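Long-range contacts in periplasmic beta-glucosidase (Pseudomonas aeruginosa, PDB 6R5T), which probably hydrolyses terminal, non-reducing beta-D-glucosyl residues of beta-glucosides, releasing beta-D-glucose, as a periplasmic member of glycoside hydrolase family 3: residues 657-662 with 714-719; 662-667 with 698-703. The protein carries 1 engineered substitution. All coordinates share one frame; numbering follows the deposited sequence. Where two conformers were deposited one is given.

Contact 1: 657-662 with 714-719; sequences LYLQDP and FKVFVG. With MG (magnesium ion), chain F.
Four backbone hydrogen bonds tie 657-660 to 714-719. Y658 and F717 each donate an N-H to the other's carbonyl O, and so do Q660 and K715; the straightest, F717 N to Y658 O, is 2.8 Å long with 177° at the hydrogen. Each carbonyl is met in its own plane. Between these pairs, the CA of L659 lies 3.3 Å from K715 O in a CA-H...O contact. The strands are antiparallel neighbours in the sheet of the fibronectin type III-like domain, with 672-681 and 725-732 on their outer flanks. Apolar packing fills the face of L657, L659, V716 and V718: CD2 of L659 lies 3.5 Å from CG2 of V716, and L693 of strand 686-694 packs against L657, L659 and V716. On the other face, the F717 ring turns its edge to Q660, CE1 of F717 standing 3.7 Å from CB of Q660. Q660 reaches out fully extended, CG anti to the backbone N, and its OE1 accepts a short 2.5 Å hydrogen bond from a water that K715 NZ also holds. Past the strand end, D661 binds magnesium through OD1 at 2.1 Å, while R668 forms a salt bridge with OD2. CE2 of F714 lies 3.5 Å from CG of D661, ring and carboxylate planes 39° apart.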
ATOM      1  N   LEU A 657      13.268  -6.207  23.762  1.00 12.46           N
ATOM      2  CA  LEU A 657      12.651  -5.153  24.550  1.00 13.10           C
ATOM      3  C   LEU A 657      11.925  -4.215  23.605  1.00 11.60           C
ATOM      4  O   LEU A 657      12.563  -3.652  22.689  1.00 12.48           O
ATOM      5  CB  LEU A 657      13.688  -4.426  25.400  1.00 14.93           C
ATOM      6  CG  LEU A 657      13.040  -3.427  26.362  1.00 18.91           C
ATOM      7  CD1 LEU A 657      13.815  -3.332  27.648  1.00 20.68           C
ATOM      8  CD2 LEU A 657      12.904  -2.058  25.715  1.00 20.39           C
ATOM      9  N   TYR A 658      10.662  -3.961  23.907  1.00 11.50           N
ATOM     10  CA  TYR A 658       9.828  -3.035  23.124  1.00 11.65           C
ATOM     11  C   TYR A 658       9.325  -1.949  24.058  1.00 13.60           C
ATOM     12  O   TYR A 658       9.088  -2.203  25.250  1.00 13.82           O
ATOM     13  CB  TYR A 658       8.646  -3.750  22.455  1.00 11.19           C
ATOM     14  CG  TYR A 658       9.079  -4.871  21.547  1.00 11.03           C
ATOM     15  CD1 TYR A 658       9.281  -6.147  22.022  1.00 12.24           C
ATOM     16  CD2 TYR A 658       9.266  -4.650  20.190  1.00 11.28           C
ATOM     17  CE1 TYR A 658       9.673  -7.185  21.171  1.00 12.16           C
ATOM     18  CE2 TYR A 658       9.663  -5.665  19.340  1.00 11.61           C
ATOM     19  CZ  TYR A 658       9.834  -6.943  19.818  1.00 11.53           C
ATOM     20  OH  TYR A 658      10.282  -7.874  18.904  1.00 12.81           O
ATOM     21  N   LEU A 659       9.098  -0.775  23.489  1.00 14.38           N
ATOM     22  CA  LEU A 659       8.463   0.335  24.234  0.50 14.08           C
ATOM     23  C   LEU A 659       7.152   0.727  23.569  1.00 15.32           C
ATOM     24  O   LEU A 659       7.090   0.761  22.331  1.00 15.18           O
ATOM     25  CB  LEU A 659       9.389   1.553  24.231  0.50 14.74           C
ATOM     26  CG  LEU A 659      10.544   1.496  25.218  0.50 16.29           C
ATOM     27  CD1 LEU A 659      11.296   2.804  25.235  0.50 17.64           C
ATOM     28  CD2 LEU A 659      10.062   1.179  26.615  0.50 16.54           C
ATOM     29  N   GLN A 660       6.186   1.103  24.390  1.00 13.36           N
ATOM     30  CA  GLN A 660       4.998   1.791  23.876  1.00 13.32           C
ATOM     31  C   GLN A 660       4.865   3.121  24.625  1.00 14.69           C
ATOM     32  O   GLN A 660       5.080   3.142  25.864  1.00 14.42           O
ATOM     33  CB  GLN A 660       3.720   0.979  24.043  1.00 14.92           C
ATOM     34  CG  GLN A 660       2.489   1.663  23.453  1.00 16.04           C
ATOM     35  CD  GLN A 660       1.212   0.916  23.743  1.00 18.12           C
ATOM     36  OE1 GLN A 660       1.199  -0.009  24.548  1.00 21.91           O
ATOM     37  NE2 GLN A 660       0.123   1.290  23.056  1.00 20.45           N
ATOM     38  N   ASP A 661       4.467   4.150  23.897  1.00 13.51           N
ATOM     39  CA  ASP A 661       4.118   5.463  24.479  1.00 13.97           C
ATOM     40  C   ASP A 661       2.616   5.636  24.297  1.00 13.58           C
ATOM     41  O   ASP A 661       2.182   6.044  23.223  1.00 14.79           O
ATOM     42  CB  ASP A 661       4.897   6.541  23.742  1.00 14.67           C
ATOM     43  CG  ASP A 661       4.666   7.953  24.248  1.00 13.89           C
ATOM     44  OD1 ASP A 661       3.834   8.103  25.190  1.00 14.12           O
ATOM     45  OD2 ASP A 661       5.255   8.874  23.659  1.00 15.68           O
ATOM     46  N   PRO A 662       1.796   5.171  25.262  1.00 14.11           N
ATOM     47  CA  PRO A 662       0.369   5.033  25.002  1.00 15.20           C
ATOM     48  C   PRO A 662      -0.427   6.326  24.896  1.00 14.80           C
ATOM     49  O   PRO A 662      -1.593   6.243  24.479  1.00 14.53           O
ATOM     50  CB  PRO A 662      -0.104   4.180  26.178  1.00 16.83           C
ATOM     51  CG  PRO A 662       0.871   4.552  27.288  1.00 17.02           C
ATOM     52  CD  PRO A 662       2.197   4.622  26.567  1.00 14.20           C
ATOM     53  N   PHE A 714       5.170   5.263  30.017  1.00 14.05           N
ATOM     54  CA  PHE A 714       5.746   4.374  28.980  1.00 14.98           C
ATOM     55  C   PHE A 714       5.565   2.949  29.439  1.00 15.46           C
ATOM     56  O   PHE A 714       5.722   2.658  30.635  1.00 15.61           O
ATOM     57  CB  PHE A 714       7.213   4.689  28.748  1.00 15.83           C
ATOM     58  CG  PHE A 714       7.411   6.009  28.083  1.00 15.37           C
ATOM     59  CD1 PHE A 714       7.483   7.167  28.835  1.00 15.27           C
ATOM     60  CD2 PHE A 714       7.472   6.121  26.707  1.00 16.02           C
ATOM     61  CE1 PHE A 714       7.632   8.387  28.218  1.00 17.24           C
ATOM     62  CE2 PHE A 714       7.574   7.361  26.087  1.00 15.33           C
ATOM     63  CZ  PHE A 714       7.675   8.495  26.847  1.00 15.62           C
ATOM     64  N   LYS A 715       5.281   2.060  28.499  1.00 15.12           N
ATOM     65  CA  LYS A 715       5.143   0.627  28.785  1.00 15.58           C
ATOM     66  C   LYS A 715       6.363  -0.045  28.190  1.00 13.46           C
ATOM     67  O   LYS A 715       6.730   0.225  27.016  1.00 14.26           O
ATOM     68  CB  LYS A 715       3.864   0.032  28.172  1.00 17.19           C
ATOM     69  CG  LYS A 715       2.586   0.629  28.699  1.00 21.65           C
ATOM     70  CD  LYS A 715       1.342  -0.082  28.156  1.00 27.06           C
ATOM     71  CE  LYS A 715       0.232   0.024  29.180  1.00 37.54           C
ATOM     72  NZ  LYS A 715      -1.034  -0.561  28.689  1.00 40.66           N
ATOM     73  N   VAL A 716       6.995  -0.889  28.977  1.00 12.43           N
ATOM     74  CA  VAL A 716       8.199  -1.659  28.630  1.00 13.15           C
ATOM     75  C   VAL A 716       7.766  -3.101  28.489  1.00 15.23           C
ATOM     76  O   VAL A 716       7.206  -3.657  29.437  1.00 15.85           O
ATOM     77  CB  VAL A 716       9.302  -1.511  29.699  1.00 13.33           C
ATOM     78  CG1 VAL A 716      10.505  -2.320  29.284  1.00 15.19           C
ATOM     79  CG2 VAL A 716       9.674  -0.055  29.919  1.00 16.54           C
ATOM     80  N   PHE A 717       7.968  -3.692  27.312  1.00 14.19           N
ATOM     81  CA  PHE A 717       7.592  -5.094  27.021  1.00 15.45           C
ATOM     82  C   PHE A 717       8.856  -5.902  26.800  1.00 16.48           C
ATOM     83  O   PHE A 717       9.793  -5.412  26.145  1.00 16.36           O
ATOM     84  CB  PHE A 717       6.789  -5.251  25.745  1.00 17.73           C
ATOM     85  CG  PHE A 717       5.529  -4.465  25.687  1.00 16.94           C
ATOM     86  CD1 PHE A 717       5.570  -3.131  25.372  1.00 17.23           C
ATOM     87  CD2 PHE A 717       4.311  -5.093  25.886  1.00 18.28           C
ATOM     88  CE1 PHE A 717       4.384  -2.446  25.260  1.00 18.21           C
ATOM     89  CE2 PHE A 717       3.129  -4.381  25.810  1.00 20.67           C
ATOM     90  CZ  PHE A 717       3.185  -3.040  25.537  1.00 20.39           C
ATOM     91  N   VAL A 718       8.930  -7.071  27.417  1.00 14.17           N
ATOM     92  CA  VAL A 718      10.023  -8.017  27.138  1.00 14.86           C
ATOM     93  C   VAL A 718       9.446  -9.362  26.765  1.00 14.18           C
ATOM     94  O   VAL A 718       8.406  -9.756  27.314  1.00 14.95           O
ATOM     95  CB  VAL A 718      11.008  -8.089  28.329  1.00 20.28           C
ATOM     96  CG1 VAL A 718      12.046  -9.132  28.066  1.00 23.91           C
ATOM     97  CG2 VAL A 718      11.666  -6.726  28.533  1.00 23.33           C
ATOM     98  N   GLY A 719      10.083 -10.015  25.820  1.00 14.27           N
ATOM     99  CA  GLY A 719       9.733 -11.393  25.464  1.00 13.76           C
ATOM    100  C   GLY A 719      10.662 -11.922  24.388  1.00 12.67           C
ATOM    101  O   GLY A 719      11.628 -11.257  23.988  1.00 13.05           O
TER
HETATM  102 MG    MG F 803       3.194   9.757  26.321  1.00 17.08          MG
HETATM  103  O   HOH W   1      -0.636  -1.204  25.709  1.00 38.28           O
HETATM  104  O   HOH W   2       4.190  10.944  24.859  1.00 17.20           O
HETATM  105  O   HOH W   3       2.261   8.321  27.540  1.00 15.16           O
HETATM  106  O   HOH W   4       4.857   9.747  27.598  1.00 16.33           O
HETATM  107  O   HOH W   5       2.477  11.411  27.464  1.00 17.36           O

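Contact 2: 662-667 with 698-703; sequences PVASLS and LKFYDS. With MG (magnesium ion), chain F.
L666 does most of the touching here, so its side chain is the one to follow. With CG anti to its own carbonyl carbon (chi1 -77°), it reaches from the 662-667 loop over the backbone of 701-703. CB of L666 sits 4.1 Å from CE2 of F700, and CG of L666 lies the same distance from the CA of D702. The branches then part: CD1 of L666 comes to 3.3 Å from the carbonyl O of Y701, and CD2 of L666 to 3.2 Å from OG of S703, both close for a methyl against oxygen. P198 of helix 197-204 and V229 of the second subunit also pack on L666, so this loop joins the fibronectin type III-like domain to the barrel domain and to the dimer partner. The F700 ring fits in beside it, CZ of F700 lying 4.0 Å from CB of A664, while OG of S665 approaches the ring edge in its plane. Two waters carry the polar link. One donates to OG of S665 and to OD2 of D702, at 2.7 Å each; the other donates to S665 O and accepts from S703 N. OG of S665 is also hydrogen-bonded to E710, and OD2 of D702 forms a salt bridge with R706. Further back, V663 gives its carbonyl O to magnesium at 2.0 Å. The chemistry implies a loop held at one end by a metal and farther along by apolar contacts and bridging water, with R706 probably keeping D702 ionised.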
ATOM      1  N   PRO A 662       1.796   5.171  25.262  1.00 14.11           N
ATOM      2  CA  PRO A 662       0.369   5.033  25.002  1.00 15.20           C
ATOM      3  C   PRO A 662      -0.427   6.326  24.896  1.00 14.80           C
ATOM      4  O   PRO A 662      -1.593   6.243  24.479  1.00 14.53           O
ATOM      5  CB  PRO A 662      -0.104   4.180  26.178  1.00 16.83           C
ATOM      6  CG  PRO A 662       0.871   4.552  27.288  1.00 17.02           C
ATOM      7  CD  PRO A 662       2.197   4.622  26.567  1.00 14.20           C
ATOM      8  N   VAL A 663       0.141   7.469  25.318  1.00 14.47           N
ATOM      9  CA  VAL A 663      -0.557   8.763  25.195  1.00 14.28           C
ATOM     10  C   VAL A 663       0.462   9.743  24.637  1.00 15.14           C
ATOM     11  O   VAL A 663       1.495   9.963  25.256  1.00 14.43           O
ATOM     12  CB  VAL A 663      -1.119   9.272  26.532  1.00 15.44           C
ATOM     13  CG1 VAL A 663      -1.740  10.656  26.314  1.00 16.81           C
ATOM     14  CG2 VAL A 663      -2.099   8.293  27.143  1.00 14.99           C
ATOM     15  N   ALA A 664       0.205  10.292  23.483  1.00 14.34           N
ATOM     16  CA  ALA A 664       1.179  11.171  22.826  1.00 14.84           C
ATOM     17  C   ALA A 664       0.465  12.147  21.905  1.00 15.63           C
ATOM     18  O   ALA A 664      -0.715  11.948  21.610  1.00 18.10           O
ATOM     19  CB  ALA A 664       2.228  10.375  22.087  1.00 14.59           C
ATOM     20  N   SER A 665       1.189  13.145  21.449  1.00 16.64           N
ATOM     21  CA  SER A 665       0.644  14.195  20.546  0.82 18.03           C
ATOM     22  C   SER A 665       0.474  13.667  19.116  1.00 19.25           C
ATOM     23  O   SER A 665      -0.133  14.390  18.310  1.00 20.58           O
ATOM     24  CB  SER A 665       1.500  15.444  20.571  0.82 19.91           C
ATOM     25  OG  SER A 665       2.823  15.172  20.144  0.82 19.88           O
ATOM     26  N   LEU A 666       1.080  12.527  18.806  1.00 15.05           N
ATOM     27  CA  LEU A 666       0.796  11.713  17.594  1.00 17.65           C
ATOM     28  C   LEU A 666       0.374  10.327  18.116  1.00 15.60           C
ATOM     29  O   LEU A 666       0.894   9.880  19.139  1.00 17.02           O
ATOM     30  CB  LEU A 666       2.053  11.483  16.727  1.00 23.51           C
ATOM     31  CG  LEU A 666       2.594  12.570  15.824  1.00 27.27           C
ATOM     32  CD1 LEU A 666       3.539  11.988  14.814  1.00 30.78           C
ATOM     33  CD2 LEU A 666       1.501  13.297  15.088  1.00 31.55           C
ATOM     34  N   SER A 667      -0.390   9.573  17.318  1.00 14.09           N
ATOM     35  CA  SER A 667      -0.659   8.147  17.589  1.00 13.57           C
ATOM     36  C   SER A 667       0.643   7.359  17.387  1.00 14.16           C
ATOM     37  O   SER A 667       1.214   7.427  16.286  1.00 17.23           O
ATOM     38  CB  SER A 667      -1.723   7.660  16.635  1.00 13.02           C
ATOM     39  OG  SER A 667      -2.109   6.343  16.990  1.00 15.04           O
ATOM     40  N   LEU A 698      12.841   7.349  24.051  1.00 16.95           N
ATOM     41  CA  LEU A 698      11.423   7.715  24.245  1.00 16.49           C
ATOM     42  C   LEU A 698      10.968   8.820  23.291  1.00 16.54           C
ATOM     43  O   LEU A 698       9.787   9.117  23.225  1.00 18.36           O
ATOM     44  CB  LEU A 698      11.229   8.186  25.690  1.00 17.12           C
ATOM     45  CG  LEU A 698      11.854   7.323  26.791  1.00 17.65           C
ATOM     46  CD1 LEU A 698      11.602   7.959  28.158  1.00 19.89           C
ATOM     47  CD2 LEU A 698      11.353   5.894  26.748  1.00 19.50           C
ATOM     48  N   LYS A 699      11.874   9.432  22.528  1.00 18.14           N
ATOM     49  CA  LYS A 699      11.514  10.600  21.716  1.00 18.31           C
ATOM     50  C   LYS A 699      10.936  10.171  20.357  1.00 18.53           C
ATOM     51  O   LYS A 699      11.189   9.079  19.867  1.00 20.79           O
ATOM     52  CB  LYS A 699      12.775  11.414  21.430  1.00 22.60           C
ATOM     53  CG  LYS A 699      13.428  11.995  22.661  1.00 30.50           C
ATOM     54  CD  LYS A 699      14.222  13.245  22.410  1.00 33.95           C
ATOM     55  CE  LYS A 699      14.538  13.944  23.721  1.00 40.27           C
ATOM     56  NZ  LYS A 699      15.294  15.203  23.526  1.00 42.68           N
ATOM     57  N   PHE A 700      10.175  11.052  19.791  1.00 16.31           N
ATOM     58  CA  PHE A 700       9.565  10.890  18.470  1.00 17.43           C
ATOM     59  C   PHE A 700       9.435  12.267  17.841  1.00 18.67           C
ATOM     60  O   PHE A 700       9.392  13.336  18.528  1.00 19.45           O
ATOM     61  CB  PHE A 700       8.201  10.208  18.583  1.00 17.52           C
ATOM     62  CG  PHE A 700       7.146  11.033  19.248  1.00 15.58           C
ATOM     63  CD1 PHE A 700       7.095  11.171  20.638  1.00 17.25           C
ATOM     64  CD2 PHE A 700       6.185  11.690  18.493  1.00 18.49           C
ATOM     65  CE1 PHE A 700       6.129  11.965  21.246  1.00 18.38           C
ATOM     66  CE2 PHE A 700       5.208  12.452  19.099  1.00 18.13           C
ATOM     67  CZ  PHE A 700       5.187  12.608  20.478  1.00 17.51           C
ATOM     68  N   TYR A 701       9.298  12.236  16.529  1.00 17.79           N
ATOM     69  CA  TYR A 701       9.002  13.439  15.726  1.00 20.29           C
ATOM     70  C   TYR A 701       7.511  13.695  15.726  1.00 20.30           C
ATOM     71  O   TYR A 701       6.691  12.838  15.280  1.00 21.22           O
ATOM     72  CB  TYR A 701       9.525  13.310  14.296  1.00 20.16           C
ATOM     73  CG  TYR A 701      11.027  13.292  14.215  1.00 21.82           C
ATOM     74  CD1 TYR A 701      11.742  14.476  14.254  1.00 27.23           C
ATOM     75  CD2 TYR A 701      11.717  12.093  14.208  1.00 24.04           C
ATOM     76  CE1 TYR A 701      13.124  14.463  14.210  1.00 28.74           C
ATOM     77  CE2 TYR A 701      13.098  12.071  14.194  1.00 29.17           C
ATOM     78  CZ  TYR A 701      13.794  13.264  14.168  1.00 31.73           C
ATOM     79  OH  TYR A 701      15.160  13.247  14.121  1.00 43.22           O
ATOM     80  N   ASP A 702       7.106  14.872  16.190  1.00 19.18           N
ATOM     81  CA  ASP A 702       5.678  15.241  16.181  1.00 21.00           C
ATOM     82  C   ASP A 702       5.291  15.841  14.825  1.00 19.50           C
ATOM     83  O   ASP A 702       6.082  15.734  13.848  1.00 19.67           O
ATOM     84  CB  ASP A 702       5.350  16.131  17.386  1.00 23.28           C
ATOM     85  CG  ASP A 702       5.850  17.554  17.257  1.00 26.93           C
ATOM     86  OD1 ASP A 702       6.380  17.906  16.190  1.00 26.10           O
ATOM     87  OD2 ASP A 702       5.667  18.319  18.233  1.00 28.08           O
ATOM     88  N   SER A 703       4.073  16.375  14.720  1.00 20.98           N
ATOM     89  CA  SER A 703       3.517  16.858  13.430  1.00 23.66           C
ATOM     90  C   SER A 703       4.391  17.983  12.862  1.00 25.59           C
ATOM     91  O   SER A 703       4.401  18.146  11.639  1.00 26.51           O
ATOM     92  CB  SER A 703       2.089  17.333  13.550  1.00 25.15           C
ATOM     93  OG  SER A 703       1.247  16.257  13.867  1.00 26.54           O
TER
HETATM   94 MG    MG F 803       3.194   9.757  26.321  1.00 17.08          MG
HETATM   95  O   HOH W   3       2.261   8.321  27.540  1.00 15.16           O
HETATM   96  O   HOH W   6       1.776  16.181  16.771  1.00 34.78           O
HETATM   97  O   HOH W   7       3.516  17.762  19.720  1.00 48.59           O
HETATM   98  O   HOH W   2       4.190  10.944  24.859  1.00 17.20           O
HETATM   99  O   HOH W   4       4.857   9.747  27.598  1.00 16.33           O
HETATM  100  O   HOH W   5       2.477  11.411  27.464  1.00 17.36           O

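How the contacts relate
Contact 1 is the more buried of the two, a strand pairing inside the sheet; contact 2 lies partly buried where the loop after strand 651-660 meets 698-703 and the second subunit. Direct backbone hydrogen bonds hold the first, whereas packing and water bridges carry the second. Along the chain, contact 2 is nested within the loop that contact 1 closes, and P662 belongs to both. The magnesium joins them too, drawing D661 from contact 1 and V663 from contact 2, with four waters completing its shell. L698 provides an apolar seam between them: CD2 of L698 lies 3.4 Å from CD1 of L659, and its CB packs on F714.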